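Local coordinates for protein spermidine N(1)-acetyltransferase (Thermoplasma acidophilum, PDB 3K9U) that transfers an acetyl group from acetyl-CoA to polyamines such as spermidine, protecting the cell against polyamine toxicity, at residues K144-D149 and I154-Y159. Residues are numbered along the deposited sequence; the frame is centred on the assembly and turned at random.
Sequences KVEDTD and IMEKKY
Lys144 and Glu156 grip each other through two backbone bonds, Lys144 N to Glu156 O at 2.9 Å and Glu156 N to Lys144 O at 2.8 Å. The same Lys144 O also receives a CA-H...O contact from Met155. Next along the ladder, Val145 and Met155 form a non-hydrogen-bonded pair, where CG2 of Val145 lies against CG of Met155 at 3.9 Å, near the methyl CE. Past this point the register slips by one residue: Glu146 and Asp147 both face Ile154, with Glu146 N to Ile154 O at 2.9 Å and nearly straight (176°), and Ile154 N to Asp147 O at 2.8 Å. The second donor sits well above the carbonyl plane of Asp147. This classic beta bulge turns the Glu146 side chain toward the neighbouring strand, where its bent chain crosses that of Glu156 at about a right angle, CG of Glu146 lying 3.7 Å from CD of Glu156; only the aliphatic part of Glu146 touches, and the two carboxylates stay apart. With CG1 anti to its carbonyl carbon (chi1 -64°), Ile154 runs alongside Asp147 and brings CD1 to 3.9 Å from CB of Asp149.

Behind these contacts, Ile154 also packs on Arg124 and Tyr126 of strand 122-128, to which Met155 is joined through backbone bonds with Leu125. Met155, buried on the opposite face, meets Phe135 and Tyr138 of helix 132-139, the latter the probable proton donor. The pair is the C-terminal antiparallel beta hairpin of the GNAT fold, strand 144-149 forming one edge of the chain's mixed sheet.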
ATOM      1  N   LYS A 144      20.697 -11.721   2.486  1.00 19.16           N
ATOM      2  CA  LYS A 144      20.987 -12.193   3.849  1.00 19.93           C
ATOM      3  C   LYS A 144      21.665 -11.099   4.651  1.00 19.14           C
ATOM      4  O   LYS A 144      22.431 -10.317   4.077  1.00 17.56           O
ATOM      5  CB  LYS A 144      21.922 -13.357   3.799  1.00 19.70           C
ATOM      6  CG  LYS A 144      21.517 -14.424   2.835  1.00 24.11           C
ATOM      7  CD  LYS A 144      20.266 -15.130   3.299  1.00 29.32           C
ATOM      8  CE  LYS A 144      20.089 -16.425   2.506  1.00 34.46           C
ATOM      9  NZ  LYS A 144      21.376 -17.217   2.477  1.00 36.77           N
ATOM     10  N   VAL A 145      21.385 -11.033   5.948  1.00 18.70           N
ATOM     11  CA  VAL A 145      22.022 -10.048   6.816  1.00 20.60           C
ATOM     12  C   VAL A 145      23.411 -10.551   7.216  1.00 21.91           C
ATOM     13  O   VAL A 145      23.581 -11.686   7.655  1.00 21.48           O
ATOM     14  CB  VAL A 145      21.191  -9.730   8.097  1.00 21.31           C
ATOM     15  CG1 VAL A 145      22.025  -8.916   9.112  1.00 21.11           C
ATOM     16  CG2 VAL A 145      19.948  -8.950   7.744  1.00 19.21           C
ATOM     17  N   GLU A 146      24.406  -9.698   7.037  1.00 23.72           N
ATOM     18  CA  GLU A 146      25.785 -10.049   7.354  1.00 25.47           C
ATOM     19  C   GLU A 146      26.321  -9.242   8.495  1.00 25.47           C
ATOM     20  O   GLU A 146      27.286  -9.649   9.107  1.00 26.72           O
ATOM     21  CB  GLU A 146      26.688  -9.808   6.135  1.00 25.98           C
ATOM     22  CG  GLU A 146      26.350 -10.676   4.928  1.00 29.91           C
ATOM     23  CD  GLU A 146      26.644 -12.151   5.146  1.00 34.78           C
ATOM     24  OE1 GLU A 146      27.510 -12.480   6.000  1.00 36.59           O
ATOM     25  OE2 GLU A 146      26.002 -12.979   4.450  1.00 38.89           O
ATOM     26  N   ASP A 147      25.738  -8.074   8.755  1.00 26.44           N
ATOM     27  CA  ASP A 147      26.299  -7.131   9.711  1.00 26.68           C
ATOM     28  C   ASP A 147      25.303  -6.003  10.019  1.00 26.08           C
ATOM     29  O   ASP A 147      24.274  -5.860   9.361  1.00 24.74           O
ATOM     30  CB  ASP A 147      27.604  -6.545   9.134  1.00 27.30           C
ATOM     31  CG  ASP A 147      28.581  -6.066  10.210  1.00 30.00           C
ATOM     32  OD1 ASP A 147      28.399  -6.368  11.414  1.00 33.57           O
ATOM     33  OD2 ASP A 147      29.553  -5.383   9.834  1.00 34.42           O
ATOM     34  N   THR A 148      25.624  -5.225  11.043  1.00 26.51           N
ATOM     35  CA  THR A 148      24.879  -4.032  11.385  1.00 27.32           C
ATOM     36  C   THR A 148      25.856  -2.849  11.327  1.00 28.64           C
ATOM     37  O   THR A 148      27.061  -3.020  11.508  1.00 27.97           O
ATOM     38  CB  THR A 148      24.204  -4.160  12.783  1.00 27.34           C
ATOM     39  OG1 THR A 148      25.184  -4.057  13.814  1.00 29.72           O
ATOM     40  CG2 THR A 148      23.474  -5.498  12.935  1.00 24.99           C
ATOM     41  N   ASP A 149      25.332  -1.670  11.004  1.00 30.27           N
ATOM     42  CA  ASP A 149      26.095  -0.432  11.038  1.00 31.25           C
ATOM     43  C   ASP A 149      25.187   0.719  11.498  1.00 30.85           C
ATOM     44  O   ASP A 149      24.363   1.210  10.735  1.00 30.87           O
ATOM     45  CB  ASP A 149      26.688  -0.134   9.652  1.00 31.93           C
ATOM     46  CG  ASP A 149      27.659   1.052   9.670  1.00 35.24           C
ATOM     47  OD1 ASP A 149      28.462   1.152  10.622  1.00 38.96           O
ATOM     48  OD2 ASP A 149      27.622   1.891   8.740  1.00 41.85           O
ATOM     49  N   ILE A 154      23.289  -4.469   7.201  1.00 20.62           N
ATOM     50  CA  ILE A 154      24.002  -4.626   5.949  1.00 21.01           C
ATOM     51  C   ILE A 154      23.597  -5.990   5.382  1.00 20.92           C
ATOM     52  O   ILE A 154      23.743  -7.005   6.059  1.00 21.03           O
ATOM     53  CB  ILE A 154      25.549  -4.552   6.158  1.00 21.30           C
ATOM     54  CG1 ILE A 154      25.960  -3.169   6.669  1.00 22.07           C
ATOM     55  CG2 ILE A 154      26.308  -4.898   4.860  1.00 20.09           C
ATOM     56  CD1 ILE A 154      27.413  -3.083   7.162  1.00 21.42           C
ATOM     57  N   MET A 155      23.065  -6.017   4.167  1.00 20.41           N
ATOM     58  CA  MET A 155      22.665  -7.281   3.559  1.00 20.79           C
ATOM     59  C   MET A 155      23.464  -7.568   2.298  1.00 20.25           C
ATOM     60  O   MET A 155      23.910  -6.654   1.624  1.00 21.39           O
ATOM     61  CB  MET A 155      21.170  -7.288   3.236  1.00 20.66           C
ATOM     62  CG  MET A 155      20.295  -6.969   4.423  1.00 19.96           C
ATOM     63  SD  MET A 155      18.528  -6.977   4.048  1.00 22.76           S
ATOM     64  CE  MET A 155      18.153  -8.748   4.050  1.00 23.32           C
ATOM     65  N   GLU A 156      23.632  -8.849   2.000  1.00 20.51           N
ATOM     66  CA  GLU A 156      24.356  -9.306   0.838  1.00 22.10           C
ATOM     67  C   GLU A 156      23.620 -10.430   0.161  1.00 21.47           C
ATOM     68  O   GLU A 156      22.958 -11.234   0.808  1.00 19.11           O
ATOM     69  CB  GLU A 156      25.799  -9.764   1.195  1.00 22.15           C
ATOM     70  CG  GLU A 156      26.654  -8.632   1.803  1.00 27.62           C
ATOM     71  CD  GLU A 156      28.125  -9.009   2.121  1.00 34.90           C
ATOM     72  OE1 GLU A 156      28.724  -9.903   1.460  1.00 35.47           O
ATOM     73  OE2 GLU A 156      28.673  -8.377   3.056  1.00 39.32           O
ATOM     74  N   LYS A 157      23.794 -10.480  -1.155  1.00 22.73           N
ATOM     75  CA  LYS A 157      23.338 -11.572  -1.989  1.00 23.35           C
ATOM     76  C   LYS A 157      24.452 -11.901  -2.945  1.00 23.97           C
ATOM     77  O   LYS A 157      25.045 -10.987  -3.550  1.00 22.88           O
ATOM     78  CB  LYS A 157      22.128 -11.126  -2.800  1.00 23.87           C
ATOM     79  CG  LYS A 157      21.503 -12.211  -3.722  1.00 23.40           C
ATOM     80  CD  LYS A 157      20.255 -11.625  -4.449  1.00 22.68           C
ATOM     81  CE  LYS A 157      19.552 -12.655  -5.308  1.00 23.72           C
ATOM     82  NZ  LYS A 157      18.263 -12.109  -5.851  1.00 22.12           N
ATOM     83  N   LYS A 158      24.690 -13.197  -3.116  1.00 24.90           N
ATOM     84  CA  LYS A 158      25.723 -13.744  -3.976  1.00 26.05           C
ATOM     85  C   LYS A 158      25.118 -14.281  -5.278  1.00 26.68           C
ATOM     86  O   LYS A 158      24.007 -14.788  -5.287  1.00 27.80           O
ATOM     87  CB  LYS A 158      26.397 -14.910  -3.252  1.00 27.46           C
ATOM     88  CG  LYS A 158      27.073 -14.534  -1.931  1.00 30.20           C
ATOM     89  CD  LYS A 158      28.483 -13.989  -2.167  1.00 34.36           C
ATOM     90  CE  LYS A 158      29.510 -15.113  -2.337  1.00 36.40           C
ATOM     91  NZ  LYS A 158      30.764 -14.622  -3.006  1.00 37.14           N
ATOM     92  N   TYR A 159      25.854 -14.196  -6.376  1.00 27.00           N
ATOM     93  CA  TYR A 159      25.357 -14.653  -7.676  1.00 27.49           C
ATOM     94  C   TYR A 159      26.177 -15.791  -8.277  1.00 27.05           C
ATOM     95  O   TYR A 159      27.338 -15.987  -7.948  1.00 26.19           O
ATOM     96  CB  TYR A 159      25.309 -13.488  -8.651  1.00 27.36           C
ATOM     97  CG  TYR A 159      24.319 -12.449  -8.218  1.00 29.25           C
ATOM     98  CD1 TYR A 159      24.693 -11.438  -7.339  1.00 30.17           C
ATOM     99  CD2 TYR A 159      22.996 -12.505  -8.635  1.00 28.07           C
ATOM    100  CE1 TYR A 159      23.785 -10.482  -6.902  1.00 29.67           C
ATOM    101  CE2 TYR A 159      22.066 -11.538  -8.210  1.00 27.29           C
ATOM    102  CZ  TYR A 159      22.476 -10.529  -7.350  1.00 28.35           C
ATOM    103  OH  TYR A 159      21.596  -9.569  -6.920  1.00 26.02           O
ATOM    104  OXT TYR A 159      25.660 -16.533  -9.110  1.00 26.92           O
TER